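Local coordinates for protein phosphoribosylaminoimidazole-succinocarboxamide synthase (Pyrococcus horikoshii, PDB 4O7W) that catalyses the ATP-dependent joining of L-aspartate to 5-amino-1-(5-phosphoribosyl)imidazole-4-carboxylate, forming SAICAR in de novo purine biosynthesis, at residues L23-K28 / N76-E81; P87-V92 / D173-F178; V95-L100 / R198-K203. All coordinates share one frame; numbering follows the deposited sequence.

Interactions 1 and 2 are strand pairs in two different antiparallel sheets. Interaction 1 pairs strands 22-27 and 77-81; the chain then passes into strand 84-93, which pairs with strand 169-180 in interaction 2, the centres about 19 Å apart. The two do not touch, but both reach ATP, at its adenine and its ribose. Interaction 3 sets a loop against strand 197-201, in the same sheet as interaction 2. Their centres are about 16 Å apart, a salt bridge between Asp173 and Arg198 joins them, and their segments alternate along the chain. The centres of interactions 1 and 3 are about 28 Å apart. ATP thus bridges interactions 1 and 2, and thymidine diphosphate lies against interactions 2 and 3.

Interaction 1 (L23-K28 / N76-E81); sequences LIMEFK and NRLIVE. With ATP (adenosine-5'-triphosphate), chain C.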
loop_
_atom_site.group_PDB
_atom_site.type_symbol
_atom_site.label_atom_id
_atom_site.label_comp_id
_atom_site.label_asym_id
_atom_site.label_seq_id
_atom_site.Cartn_x
_atom_site.Cartn_y
_atom_site.Cartn_z
ATOM N N LEU A 23 -24.940 18.863 -8.827
ATOM C CA LEU A 23 -25.022 18.052 -10.024
ATOM C C LEU A 23 -26.016 16.922 -9.857
ATOM O O LEU A 23 -26.545 16.682 -8.762
ATOM C CB LEU A 23 -23.640 17.586 -10.520
ATOM C CG LEU A 23 -22.762 16.557 -9.804
ATOM C CD1 LEU A 23 -21.651 16.117 -10.743
ATOM C CD2 LEU A 23 -22.162 17.110 -8.529
ATOM N N ILE A 24 -26.345 16.305 -10.984
ATOM C CA ILE A 24 -27.267 15.188 -11.028
ATOM C C ILE A 24 -26.416 13.933 -11.094
ATOM O O ILE A 24 -25.558 13.815 -11.955
ATOM C CB ILE A 24 -28.186 15.252 -12.272
ATOM C CG1 ILE A 24 -29.244 16.355 -12.115
ATOM C CG2 ILE A 24 -28.823 13.892 -12.549
ATOM C CD1 ILE A 24 -30.242 16.141 -10.992
ATOM N N MET A 25 -26.636 13.010 -10.171
ATOM C CA MET A 25 -25.986 11.705 -10.254
ATOM C C MET A 25 -27.017 10.711 -10.744
ATOM O O MET A 25 -27.974 10.398 -10.031
ATOM C CB MET A 25 -25.437 11.282 -8.889
ATOM C CG MET A 25 -24.575 10.028 -8.899
ATOM S SD MET A 25 -23.596 9.892 -7.385
ATOM C CE MET A 25 -24.854 9.660 -6.131
ATOM N N GLU A 26 -26.827 10.234 -11.966
ATOM C CA GLU A 26 -27.740 9.259 -12.562
ATOM C C GLU A 26 -27.099 7.881 -12.590
ATOM O O GLU A 26 -26.021 7.710 -13.131
ATOM C CB GLU A 26 -28.140 9.678 -13.983
ATOM C CG GLU A 26 -29.257 8.831 -14.585
ATOM C CD GLU A 26 -29.570 9.209 -16.022
ATOM O OE1 GLU A 26 -28.720 8.965 -16.900
ATOM O OE2 GLU A 26 -30.668 9.739 -16.272
ATOM N N PHE A 27 -27.779 6.902 -12.005
ATOM C CA PHE A 27 -27.277 5.538 -11.956
ATOM C C PHE A 27 -27.754 4.774 -13.186
ATOM O O PHE A 27 -28.944 4.762 -13.481
ATOM C CB PHE A 27 -27.794 4.853 -10.701
ATOM C CG PHE A 27 -27.181 5.359 -9.424
ATOM C CD1 PHE A 27 -26.308 4.554 -8.699
ATOM C CD2 PHE A 27 -27.471 6.639 -8.943
ATOM C CE1 PHE A 27 -25.738 5.009 -7.513
ATOM C CE2 PHE A 27 -26.908 7.090 -7.760
ATOM C CZ PHE A 27 -26.046 6.273 -7.041
ATOM N N LYS A 28 -26.825 4.140 -13.891
ATOM C CA LYS A 28 -27.152 3.391 -15.093
ATOM C C LYS A 28 -27.332 1.902 -14.800
ATOM O O LYS A 28 -27.052 1.431 -13.700
ATOM C CB LYS A 28 -26.089 3.601 -16.175
ATOM C CG LYS A 28 -25.918 5.040 -16.637
ATOM C CD LYS A 28 -24.944 5.103 -17.807
ATOM C CE LYS A 28 -24.407 6.508 -18.032
ATOM N NZ LYS A 28 -23.244 6.496 -18.967
ATOM N N ASN A 76 -33.715 7.138 -11.100
ATOM C CA ASN A 76 -32.305 6.756 -11.000
ATOM C C ASN A 76 -31.377 7.947 -10.761
ATOM O O ASN A 76 -30.153 7.807 -10.831
ATOM C CB ASN A 76 -31.857 6.043 -12.279
ATOM C CG ASN A 76 -32.656 4.794 -12.567
ATOM O OD1 ASN A 76 -33.590 4.460 -11.842
ATOM N ND2 ASN A 76 -32.290 4.094 -13.634
ATOM N N ARG A 77 -31.960 9.117 -10.501
ATOM C CA ARG A 77 -31.214 10.372 -10.409
ATOM C C ARG A 77 -31.252 10.965 -9.015
ATOM O O ARG A 77 -32.329 11.201 -8.455
ATOM C CB ARG A 77 -31.750 11.414 -11.398
ATOM C CG ARG A 77 -31.774 10.971 -12.849
ATOM C CD ARG A 77 -32.414 12.020 -13.744
ATOM N NE ARG A 77 -32.938 11.402 -14.961
ATOM C CZ ARG A 77 -34.230 11.219 -15.237
ATOM N NH1 ARG A 77 -35.183 11.623 -14.394
ATOM N NH2 ARG A 77 -34.573 10.633 -16.377
ATOM N N LEU A 78 -30.068 11.224 -8.467
ATOM C CA LEU A 78 -29.944 11.942 -7.206
ATOM C C LEU A 78 -29.428 13.351 -7.475
ATOM O O LEU A 78 -28.664 13.565 -8.406
ATOM C CB LEU A 78 -28.988 11.233 -6.241
ATOM C CG LEU A 78 -28.988 9.728 -5.921
ATOM C CD1 LEU A 78 -28.374 9.523 -4.540
ATOM C CD2 LEU A 78 -30.354 9.064 -6.007
ATOM N N ILE A 79 -29.849 14.302 -6.648
ATOM C CA ILE A 79 -29.253 15.635 -6.642
ATOM C C ILE A 79 -28.193 15.651 -5.567
ATOM O O ILE A 79 -28.471 15.360 -4.401
ATOM C CB ILE A 79 -30.265 16.757 -6.326
ATOM C CG1 ILE A 79 -31.511 16.651 -7.218
ATOM C CG2 ILE A 79 -29.596 18.118 -6.494
ATOM C CD1 ILE A 79 -32.632 17.602 -6.822
ATOM N N VAL A 80 -26.975 15.992 -5.967
ATOM C CA VAL A 80 -25.858 16.001 -5.043
ATOM C C VAL A 80 -25.048 17.292 -5.139
ATOM O O VAL A 80 -25.066 17.995 -6.156
ATOM C CB VAL A 80 -24.922 14.767 -5.210
ATOM C CG1 VAL A 80 -25.652 13.464 -4.896
ATOM C CG2 VAL A 80 -24.277 14.741 -6.595
ATOM N N GLU A 81 -24.325 17.566 -4.067
ATOM C CA GLU A 81 -23.472 18.724 -3.966
ATOM C C GLU A 81 -22.206 18.492 -4.774
ATOM O O GLU A 81 -21.557 17.456 -4.641
ATOM C CB GLU A 81 -23.139 18.937 -2.493
ATOM C CG GLU A 81 -22.275 20.140 -2.207
ATOM C CD GLU A 81 -21.916 20.242 -0.740
ATOM O OE1 GLU A 81 -22.157 19.288 0.019
ATOM O OE2 GLU A 81 -21.363 21.279 -0.355
HETATM P PG ATP C . -13.914 7.218 -12.291
HETATM O O1G ATP C . -12.751 7.192 -13.258
HETATM O O2G ATP C . -14.729 8.481 -12.357
HETATM O O3G ATP C . -13.580 6.746 -10.899
HETATM P PB ATP C . -16.312 6.320 -13.549
HETATM O O1B ATP C . -16.106 7.313 -14.664
HETATM O O2B ATP C . -16.844 4.940 -13.852
HETATM O O3B ATP C . -14.899 6.060 -12.820
HETATM P PA ATP C . -18.852 6.761 -12.316
HETATM O O1A ATP C . -19.157 6.054 -11.020
HETATM O O2A ATP C . -19.418 6.165 -13.585
HETATM O O3A ATP C . -17.251 6.983 -12.408
HETATM O "O5'" ATP C . -19.411 8.277 -12.237
HETATM C "C5'" ATP C . -19.296 9.081 -11.054
HETATM C "C4'" ATP C . -18.143 10.082 -11.168
HETATM O "O4'" ATP C . -18.445 11.307 -10.473
HETATM C "C3'" ATP C . -16.892 9.570 -10.491
HETATM O "O3'" ATP C . -15.792 10.166 -11.179
HETATM C "C2'" ATP C . -16.981 10.145 -9.084
HETATM O "O2'" ATP C . -15.724 10.220 -8.428
HETATM C "C1'" ATP C . -17.560 11.520 -9.359
HETATM N N9 ATP C . -18.335 12.073 -8.216
HETATM C C8 ATP C . -19.082 11.388 -7.330
HETATM N N7 ATP C . -19.658 12.221 -6.436
HETATM C C5 ATP C . -19.294 13.483 -6.760
HETATM C C6 ATP C . -19.537 14.862 -6.246
HETATM N N6 ATP C . -20.323 15.093 -5.175
HETATM N N1 ATP C . -18.927 15.892 -6.881
HETATM C C2 ATP C . -18.142 15.721 -7.956
HETATM N N3 ATP C . -17.892 14.513 -8.473
HETATM C C4 ATP C . -18.420 13.379 -7.936
#
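Leu23 pairs with Val80 and Met25 with Leu78 through two backbone N-H to O=C bonds each, the firmest grip between these strands. Beyond them Phe27 N donates to Asn76 O at 2.8 Å, and that carbonyl also lies at the edge of the Phe27 ring. Arg77 and Glu26 add a salt bridge, NE giving its N-H to OE2 at 3.1 Å. The carboxylate is used on its anti lone pair, and its plane is turned 43° from the guanidinium. Both chains are extended and run side by side, so their methylenes also touch, CG of Glu26 to CG of Arg77. Long, flexible charged residues suit this partly exposed face, where Ile24 CD1 also packs on Ile79 CG1. The face of Leu23, Met25, Leu78 and Val80 is apolar in its pairings across the contact. Met25 bends at its thioether (chi3 66°), which brings CE to 3.9 Å from Leu78 CD1 and close to Val80 CG1. Phe27 CE2 meets Leu78 CG at 3.8 Å. Leu23 CD2 touches Val80 CG2 and also comes to 3.8 Å from ATP N1. The adenine amino group N6 donates to Glu81 O at 2.7 Å, a backbone recognition of the base. Both are interior strands of an antiparallel sheet: strand 13-17 flanks 22-27, strand 69-72 flanks 77-81, and helix 45-62 packs against Phe27 and Leu78.

Interaction 2 (P87-V92 / D173-F178); sequences PLEVVV and DFKLEF. With TYD (thymidine-5'-diphosphate), chain B; ATP (adenosine-5'-triphosphate), chain C.
Asp173 lies beside Val92, its CB 3.2 Å from Val92 O, while its carboxylate leads away to the ligand, where OD1 accepts a hydrogen bond from TYD O3' at 2.7 Å. Phe174 follows, exchanging two backbone bonds with Val92. With chi1 at 62°, its CG sits between the backbone N and carbonyl carbon, and the ring comes alongside Val92, whose CB lies over one face, 4.0 Å from the centroid, in a CH-pi contact. A branched valine and a flat ring fit together in this buried layer. Lys175 turns to the opposite face, with Val91. Its CG stands anti to the backbone N (chi1 -179°) and packs on Glu89 CB at 3.7 Å; bends at chi2 and chi3 carry CE to the thymine ring and NZ to Glu177 OE2, a salt bridge of 3.1 Å. Leu176 returns to the Phe174 side and shares a second pair of backbone bonds with Val90. ATP O2' donates to Glu177 OE1 at 2.6 Å, an oxygen that also has a salt bridge to Lys122; OE2 lies 3.9 Å from Glu89 OE1, like charges whose closeness Lys175 probably eases. Phe178 offers its ring edge to Val90 CG2, and a water joins its N to Leu88 O. Strand 111-121 flanks 84-93 and strands 186-188 and 197-201 flank 169-180, while helix 143-165 packs over Val92, Phe174 and Phe178; the ligands occupy the Lys175 face.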
loop_
_atom_site.group_PDB
_atom_site.type_symbol
_atom_site.label_atom_id
_atom_site.label_comp_id
_atom_site.label_asym_id
_atom_site.label_seq_id
_atom_site.Cartn_x
_atom_site.Cartn_y
_atom_site.Cartn_z
ATOM N N PRO A 87 -8.626 12.271 -5.318
ATOM C CA PRO A 87 -8.446 11.162 -6.266
ATOM C C PRO A 87 -8.190 9.825 -5.544
ATOM O O PRO A 87 -7.153 9.170 -5.758
ATOM C CB PRO A 87 -7.233 11.615 -7.098
ATOM C CG PRO A 87 -6.432 12.459 -6.146
ATOM C CD PRO A 87 -7.410 13.103 -5.189
ATOM N N LEU A 88 -9.141 9.428 -4.697
ATOM C CA LEU A 88 -8.988 8.246 -3.855
ATOM C C LEU A 88 -10.209 7.356 -3.910
ATOM O O LEU A 88 -11.333 7.816 -4.112
ATOM C CB LEU A 88 -8.734 8.628 -2.392
ATOM C CG LEU A 88 -7.480 9.448 -2.001
ATOM C CD1 LEU A 88 -7.595 9.902 -0.545
ATOM C CD2 LEU A 88 -6.185 8.688 -2.247
ATOM N N GLU A 89 -9.965 6.066 -3.737
ATOM C CA GLU A 89 -11.002 5.135 -3.360
ATOM C C GLU A 89 -10.570 4.616 -1.998
ATOM O O GLU A 89 -9.455 4.113 -1.856
ATOM C CB GLU A 89 -11.128 4.046 -4.422
ATOM C CG GLU A 89 -11.874 4.574 -5.655
ATOM C CD GLU A 89 -11.551 3.829 -6.938
ATOM O OE1 GLU A 89 -12.196 4.134 -7.972
ATOM O OE2 GLU A 89 -10.642 2.955 -6.930
ATOM N N VAL A 90 -11.430 4.807 -0.996
ATOM C CA VAL A 90 -11.130 4.496 0.402
ATOM C C VAL A 90 -11.855 3.223 0.785
ATOM O O VAL A 90 -13.079 3.199 0.863
ATOM C CB VAL A 90 -11.524 5.654 1.342
ATOM C CG1 VAL A 90 -11.154 5.335 2.798
ATOM C CG2 VAL A 90 -10.833 6.943 0.900
ATOM N N VAL A 91 -11.100 2.152 0.990
ATOM C CA VAL A 91 -11.698 0.845 1.218
ATOM C C VAL A 91 -11.606 0.455 2.710
ATOM O O VAL A 91 -10.530 0.514 3.317
ATOM C CB VAL A 91 -11.064 -0.230 0.299
ATOM C CG1 VAL A 91 -11.627 -1.597 0.627
ATOM C CG2 VAL A 91 -11.305 0.104 -1.188
ATOM N N VAL A 92 -12.743 0.098 3.297
ATOM C CA VAL A 92 -12.803 -0.387 4.676
ATOM C C VAL A 92 -13.185 -1.874 4.640
ATOM O O VAL A 92 -14.070 -2.262 3.888
ATOM C CB VAL A 92 -13.846 0.405 5.505
ATOM C CG1 VAL A 92 -13.820 -0.022 6.962
ATOM C CG2 VAL A 92 -13.618 1.903 5.387
ATOM N N ASP A 173 -16.918 -5.643 3.323
ATOM C CA ASP A 173 -16.031 -4.520 3.009
ATOM C C ASP A 173 -16.805 -3.569 2.117
ATOM O O ASP A 173 -17.929 -3.887 1.724
ATOM C CB ASP A 173 -14.737 -4.988 2.318
ATOM C CG ASP A 173 -14.996 -5.755 1.027
ATOM O OD1 ASP A 173 -15.998 -5.488 0.351
ATOM O OD2 ASP A 173 -14.174 -6.619 0.676
ATOM N N PHE A 174 -16.217 -2.413 1.809
ATOM C CA PHE A 174 -16.870 -1.419 0.953
ATOM C C PHE A 174 -15.902 -0.309 0.587
ATOM O O PHE A 174 -14.855 -0.144 1.228
ATOM C CB PHE A 174 -18.125 -0.819 1.629
ATOM C CG PHE A 174 -17.844 -0.080 2.922
ATOM C CD1 PHE A 174 -17.722 1.308 2.933
ATOM C CD2 PHE A 174 -17.735 -0.767 4.124
ATOM C CE1 PHE A 174 -17.485 2.006 4.110
ATOM C CE2 PHE A 174 -17.491 -0.076 5.318
ATOM C CZ PHE A 174 -17.357 1.312 5.310
ATOM N N LYS A 175 -16.277 0.467 -0.424
ATOM C CA LYS A 175 -15.441 1.544 -0.924
ATOM C C LYS A 175 -16.201 2.873 -0.831
ATOM O O LYS A 175 -17.375 2.951 -1.190
ATOM C CB LYS A 175 -15.027 1.264 -2.373
ATOM C CG LYS A 175 -14.110 2.324 -3.002
ATOM C CD LYS A 175 -14.891 3.434 -3.707
ATOM C CE LYS A 175 -15.544 2.939 -5.014
ATOM N NZ LYS A 175 -16.587 3.911 -5.497
ATOM N N LEU A 176 -15.516 3.901 -0.338
ATOM C CA LEU A 176 -16.032 5.262 -0.337
ATOM C C LEU A 176 -15.150 6.193 -1.153
ATOM O O LEU A 176 -13.976 5.885 -1.432
ATOM C CB LEU A 176 -16.116 5.822 1.085
ATOM C CG LEU A 176 -16.922 5.032 2.118
ATOM C CD1 LEU A 176 -16.681 5.626 3.500
ATOM C CD2 LEU A 176 -18.407 4.970 1.778
ATOM N N GLU A 177 -15.735 7.341 -1.506
ATOM C CA GLU A 177 -15.035 8.447 -2.127
ATOM C C GLU A 177 -15.456 9.748 -1.435
ATOM O O GLU A 177 -16.556 9.845 -0.848
ATOM C CB GLU A 177 -15.348 8.514 -3.630
ATOM C CG GLU A 177 -14.934 7.267 -4.418
ATOM C CD GLU A 177 -15.105 7.420 -5.925
ATOM O OE1 GLU A 177 -15.202 8.555 -6.437
ATOM O OE2 GLU A 177 -15.129 6.396 -6.617
ATOM N N PHE A 178 -14.567 10.733 -1.494
ATOM C CA PHE A 178 -14.697 11.957 -0.742
ATOM C C PHE A 178 -14.256 13.121 -1.605
ATOM O O PHE A 178 -13.409 12.960 -2.490
ATOM C CB PHE A 178 -13.769 11.931 0.481
ATOM C CG PHE A 178 -14.147 10.919 1.525
ATOM C CD1 PHE A 178 -14.995 11.268 2.577
ATOM C CD2 PHE A 178 -13.644 9.622 1.466
ATOM C CE1 PHE A 178 -15.335 10.346 3.560
ATOM C CE2 PHE A 178 -13.987 8.688 2.442
ATOM C CZ PHE A 178 -14.838 9.050 3.484
HETATM P PA TYD B . -11.377 -5.227 -3.472
HETATM O O1A TYD B . -11.481 -6.562 -2.800
HETATM O O2A TYD B . -10.172 -4.391 -3.095
HETATM O O3A TYD B . -11.341 -5.316 -5.074
HETATM P PB TYD B . -12.211 -6.233 -6.079
HETATM O O1B TYD B . -12.371 -7.583 -5.417
HETATM O O2B TYD B . -13.531 -5.502 -6.201
HETATM O O3B TYD B . -11.399 -6.188 -7.339
HETATM O "O5'" TYD B . -12.726 -4.428 -3.190
HETATM C "C5'" TYD B . -13.069 -4.070 -1.862
HETATM C "C4'" TYD B . -14.482 -3.490 -1.780
HETATM O "O4'" TYD B . -14.460 -2.146 -2.260
HETATM C "C3'" TYD B . -15.532 -4.238 -2.609
HETATM O "O3'" TYD B . -16.770 -4.155 -1.911
HETATM C "C2'" TYD B . -15.671 -3.435 -3.882
HETATM C "C1'" TYD B . -15.267 -2.031 -3.441
HETATM N N1 TYD B . -14.490 -1.319 -4.462
HETATM C C2 TYD B . -15.157 -0.642 -5.528
HETATM O O2 TYD B . -16.397 -0.652 -5.599
HETATM N N3 TYD B . -14.453 0.025 -6.456
HETATM C C4 TYD B . -13.105 0.081 -6.383
HETATM O O4 TYD B . -12.458 0.713 -7.234
HETATM C C5 TYD B . -12.372 -0.594 -5.273
HETATM C C5M TYD B . -10.858 -0.549 -5.158
HETATM C C6 TYD B . -13.143 -1.280 -4.343
HETATM P PG ATP C . -13.914 7.218 -12.291
HETATM O O1G ATP C . -12.751 7.192 -13.258
HETATM O O2G ATP C . -14.729 8.481 -12.357
HETATM O O3G ATP C . -13.580 6.746 -10.899
HETATM P PB ATP C . -16.312 6.320 -13.549
HETATM O O1B ATP C . -16.106 7.313 -14.664
HETATM O O2B ATP C . -16.844 4.940 -13.852
HETATM O O3B ATP C . -14.899 6.060 -12.820
HETATM P PA ATP C . -18.852 6.761 -12.316
HETATM O O1A ATP C . -19.157 6.054 -11.020
HETATM O O2A ATP C . -19.418 6.165 -13.585
HETATM O O3A ATP C . -17.251 6.983 -12.408
HETATM O "O5'" ATP C . -19.411 8.277 -12.237
HETATM C "C5'" ATP C . -19.296 9.081 -11.054
HETATM C "C4'" ATP C . -18.143 10.082 -11.168
HETATM O "O4'" ATP C . -18.445 11.307 -10.473
HETATM C "C3'" ATP C . -16.892 9.570 -10.491
HETATM O "O3'" ATP C . -15.792 10.166 -11.179
HETATM C "C2'" ATP C . -16.981 10.145 -9.084
HETATM O "O2'" ATP C . -15.724 10.220 -8.428
HETATM C "C1'" ATP C . -17.560 11.520 -9.359
HETATM N N9 ATP C . -18.335 12.073 -8.216
HETATM C C8 ATP C . -19.082 11.388 -7.330
HETATM N N7 ATP C . -19.658 12.221 -6.436
HETATM C C5 ATP C . -19.294 13.483 -6.760
HETATM C C6 ATP C . -19.537 14.862 -6.246
HETATM N N6 ATP C . -20.323 15.093 -5.175
HETATM N N1 ATP C . -18.927 15.892 -6.881
HETATM C C2 ATP C . -18.142 15.721 -7.956
HETATM N N3 ATP C . -17.892 14.513 -8.473
HETATM C C4 ATP C . -18.420 13.379 -7.936
HETATM O O HOH W 1 -12.153 10.168 -2.878
#

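Interaction 3 (V95-L100 / R198-K203); sequences VVAGSL and RFWDAK. With TYD (thymidine-5'-diphosphate), chain B.
Arg198, Ala97 and Trp200 carry this contact, in which the loop 95-100 meets one side of strand 198-201. Arg198 reaches out with its chain extended from CG to NE, and Ala97 CB rests against the aliphatic part, 3.7 Å from Arg198 CD. A methyl group is small enough to let the arginine pass close by. Farther out, the guanidinium lies against the loop backbone: Gly98 N and the carbonyl carbon of Ala97 lie above one face, off-centre toward its rim, and Gly98 CA is 3.5 Å from Arg198 NH2. Glycine suits this place because its phi is positive and because a CB would run into both Arg198 NH1 and the ligand phosphate.

Trp200 brings the CZ3 and CH2 corner of its indole to the start of the loop. Val95 CG1 approaches it obliquely, 3.9 Å from CZ3, and Ala97 CB comes within 4.4 Å of CZ2. The broad indole gives the two small side chains a common apolar surface, while Val172 of strand 169-180 also packs against Ala97, Arg198 and Trp200.

At its far end the guanidinium spans both phosphates of TYD: NH1 donates to O1A at 3.0 Å and NH2 to O1B at 2.8 Å, both bonds nearly straight. Ser99 takes the alpha phosphate from the loop side, through its backbone N to O1A and its hydroxyl to O2A at 2.8 Å. The arginine's direction is fixed by two carboxylates, Asp211 at NE and Asp173 at NH1. The two segments thus meet through van der Waals contact, and their polar groups converge on the diphosphate. Arg198, the donors of Ser99 and Arg93, which also bonds to the ligand, form a pocket suited to an anion, consistent with a site for a substrate phosphate in this enzyme.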
loop_
_atom_site.group_PDB
_atom_site.type_symbol
_atom_site.label_atom_id
_atom_site.label_comp_id
_atom_site.label_asym_id
_atom_site.label_seq_id
_atom_site.Cartn_x
_atom_site.Cartn_y
_atom_site.Cartn_z
ATOM N N VAL A 95 -14.139 -8.243 6.982
ATOM C CA VAL A 95 -13.997 -9.662 6.723
ATOM C C VAL A 95 -13.153 -9.813 5.452
ATOM O O VAL A 95 -13.335 -9.049 4.491
ATOM C CB VAL A 95 -15.390 -10.305 6.544
ATOM C CG1 VAL A 95 -15.290 -11.725 6.001
ATOM C CG2 VAL A 95 -16.152 -10.281 7.870
ATOM N N VAL A 96 -12.232 -10.776 5.464
ATOM C CA VAL A 96 -11.333 -11.057 4.333
ATOM C C VAL A 96 -12.115 -11.536 3.105
ATOM O O VAL A 96 -12.894 -12.510 3.170
ATOM C CB VAL A 96 -10.232 -12.070 4.733
ATOM C CG1 VAL A 96 -9.372 -12.472 3.538
ATOM C CG2 VAL A 96 -9.360 -11.477 5.837
ATOM N N ALA A 97 -11.922 -10.812 2.002
ATOM C CA ALA A 97 -12.532 -11.122 0.710
ATOM C C ALA A 97 -11.782 -10.345 -0.365
ATOM O O ALA A 97 -10.975 -9.455 -0.057
ATOM C CB ALA A 97 -14.010 -10.737 0.707
ATOM N N GLY A 98 -12.057 -10.675 -1.622
ATOM C CA GLY A 98 -11.489 -9.974 -2.760
ATOM C C GLY A 98 -9.973 -9.886 -2.730
ATOM O O GLY A 98 -9.284 -10.872 -2.430
ATOM N N SER A 99 -9.460 -8.691 -3.012
ATOM C CA SER A 99 -8.016 -8.468 -3.172
ATOM C C SER A 99 -7.214 -8.639 -1.883
ATOM O O SER A 99 -6.006 -8.866 -1.938
ATOM C CB SER A 99 -7.754 -7.061 -3.741
ATOM O OG SER A 99 -7.959 -6.095 -2.720
ATOM N N LEU A 100 -7.865 -8.498 -0.725
ATOM C CA LEU A 100 -7.171 -8.703 0.553
ATOM C C LEU A 100 -6.515 -10.100 0.667
ATOM O O LEU A 100 -5.523 -10.277 1.375
ATOM C CB LEU A 100 -8.097 -8.420 1.746
ATOM C CG LEU A 100 -7.414 -8.369 3.111
ATOM C CD1 LEU A 100 -6.318 -7.297 3.163
ATOM C CD2 LEU A 100 -8.415 -8.179 4.247
ATOM N N ARG A 198 -19.451 -5.211 -0.148
ATOM C CA ARG A 198 -19.775 -6.639 -0.007
ATOM C C ARG A 198 -20.768 -6.838 1.125
ATOM O O ARG A 198 -20.524 -6.425 2.276
ATOM C CB ARG A 198 -18.531 -7.516 0.173
ATOM C CG ARG A 198 -17.752 -7.729 -1.120
ATOM C CD ARG A 198 -16.626 -8.750 -1.011
ATOM N NE ARG A 198 -16.023 -8.982 -2.334
ATOM C CZ ARG A 198 -14.920 -8.388 -2.794
ATOM N NH1 ARG A 198 -14.210 -7.541 -2.046
ATOM N NH2 ARG A 198 -14.500 -8.665 -4.017
ATOM N N PHE A 199 -21.899 -7.440 0.764
ATOM C CA PHE A 199 -22.971 -7.799 1.681
ATOM C C PHE A 199 -23.154 -9.312 1.653
ATOM O O PHE A 199 -23.481 -9.875 0.602
ATOM C CB PHE A 199 -24.301 -7.174 1.238
ATOM C CG PHE A 199 -24.304 -5.666 1.151
ATOM C CD1 PHE A 199 -23.845 -4.874 2.209
ATOM C CD2 PHE A 199 -24.834 -5.033 0.024
ATOM C CE1 PHE A 199 -23.882 -3.487 2.121
ATOM C CE2 PHE A 199 -24.879 -3.644 -0.064
ATOM C CZ PHE A 199 -24.408 -2.866 0.982
ATOM N N TRP A 200 -22.961 -9.967 2.797
ATOM C CA TRP A 200 -23.256 -11.402 2.931
ATOM C C TRP A 200 -24.426 -11.647 3.837
ATOM O O TRP A 200 -24.533 -11.027 4.905
ATOM C CB TRP A 200 -22.076 -12.160 3.517
ATOM C CG TRP A 200 -20.870 -12.279 2.635
ATOM C CD1 TRP A 200 -20.723 -11.859 1.305
ATOM C CD2 TRP A 200 -19.598 -12.927 2.978
ATOM N NE1 TRP A 200 -19.470 -12.163 0.836
ATOM C CE2 TRP A 200 -18.743 -12.808 1.791
ATOM C CE3 TRP A 200 -19.088 -13.546 4.119
ATOM C CZ2 TRP A 200 -17.439 -13.300 1.769
ATOM C CZ3 TRP A 200 -17.777 -14.042 4.084
ATOM C CH2 TRP A 200 -16.971 -13.914 2.937
ATOM N N ASP A 201 -25.294 -12.582 3.458
ATOM C CA ASP A 201 -26.340 -13.029 4.374
ATOM C C ASP A 201 -25.691 -13.615 5.628
ATOM O O ASP A 201 -24.788 -14.449 5.514
ATOM C CB ASP A 201 -27.230 -14.095 3.750
ATOM C CG ASP A 201 -28.232 -14.637 4.750
ATOM O OD1 ASP A 201 -29.254 -13.970 4.965
ATOM O OD2 ASP A 201 -27.967 -15.693 5.362
ATOM N N ALA A 202 -26.149 -13.182 6.806
ATOM C CA ALA A 202 -25.558 -13.632 8.081
ATOM C C ALA A 202 -25.658 -15.151 8.292
ATOM O O ALA A 202 -24.703 -15.779 8.752
ATOM C CB ALA A 202 -26.148 -12.876 9.268
ATOM N N LYS A 203 -26.798 -15.732 7.934
ATOM C CA LYS A 203 -27.015 -17.170 8.123
ATOM C C LYS A 203 -26.240 -18.030 7.115
ATOM O O LYS A 203 -25.501 -18.931 7.510
ATOM C CB LYS A 203 -28.517 -17.499 8.101
ATOM C CG LYS A 203 -28.840 -18.965 8.347
HETATM P PA TYD B . -11.377 -5.227 -3.472
HETATM O O1A TYD B . -11.481 -6.562 -2.800
HETATM O O2A TYD B . -10.172 -4.391 -3.095
HETATM O O3A TYD B . -11.341 -5.316 -5.074
HETATM P PB TYD B . -12.211 -6.233 -6.079
HETATM O O1B TYD B . -12.371 -7.583 -5.417
HETATM O O2B TYD B . -13.531 -5.502 -6.201
HETATM O O3B TYD B . -11.399 -6.188 -7.339
HETATM O "O5'" TYD B . -12.726 -4.428 -3.190
HETATM C "C5'" TYD B . -13.069 -4.070 -1.862
HETATM C "C4'" TYD B . -14.482 -3.490 -1.780
HETATM O "O4'" TYD B . -14.460 -2.146 -2.260
HETATM C "C3'" TYD B . -15.532 -4.238 -2.609
HETATM O "O3'" TYD B . -16.770 -4.155 -1.911
HETATM C "C2'" TYD B . -15.671 -3.435 -3.882
HETATM C "C1'" TYD B . -15.267 -2.031 -3.441
HETATM N N1 TYD B . -14.490 -1.319 -4.462
HETATM C C2 TYD B . -15.157 -0.642 -5.528
HETATM O O2 TYD B . -16.397 -0.652 -5.599
HETATM N N3 TYD B . -14.453 0.025 -6.456
HETATM C C4 TYD B . -13.105 0.081 -6.383
HETATM O O4 TYD B . -12.458 0.713 -7.234
HETATM C C5 TYD B . -12.372 -0.594 -5.273
HETATM C C5M TYD B . -10.858 -0.549 -5.158
HETATM C C6 TYD B . -13.143 -1.280 -4.343
#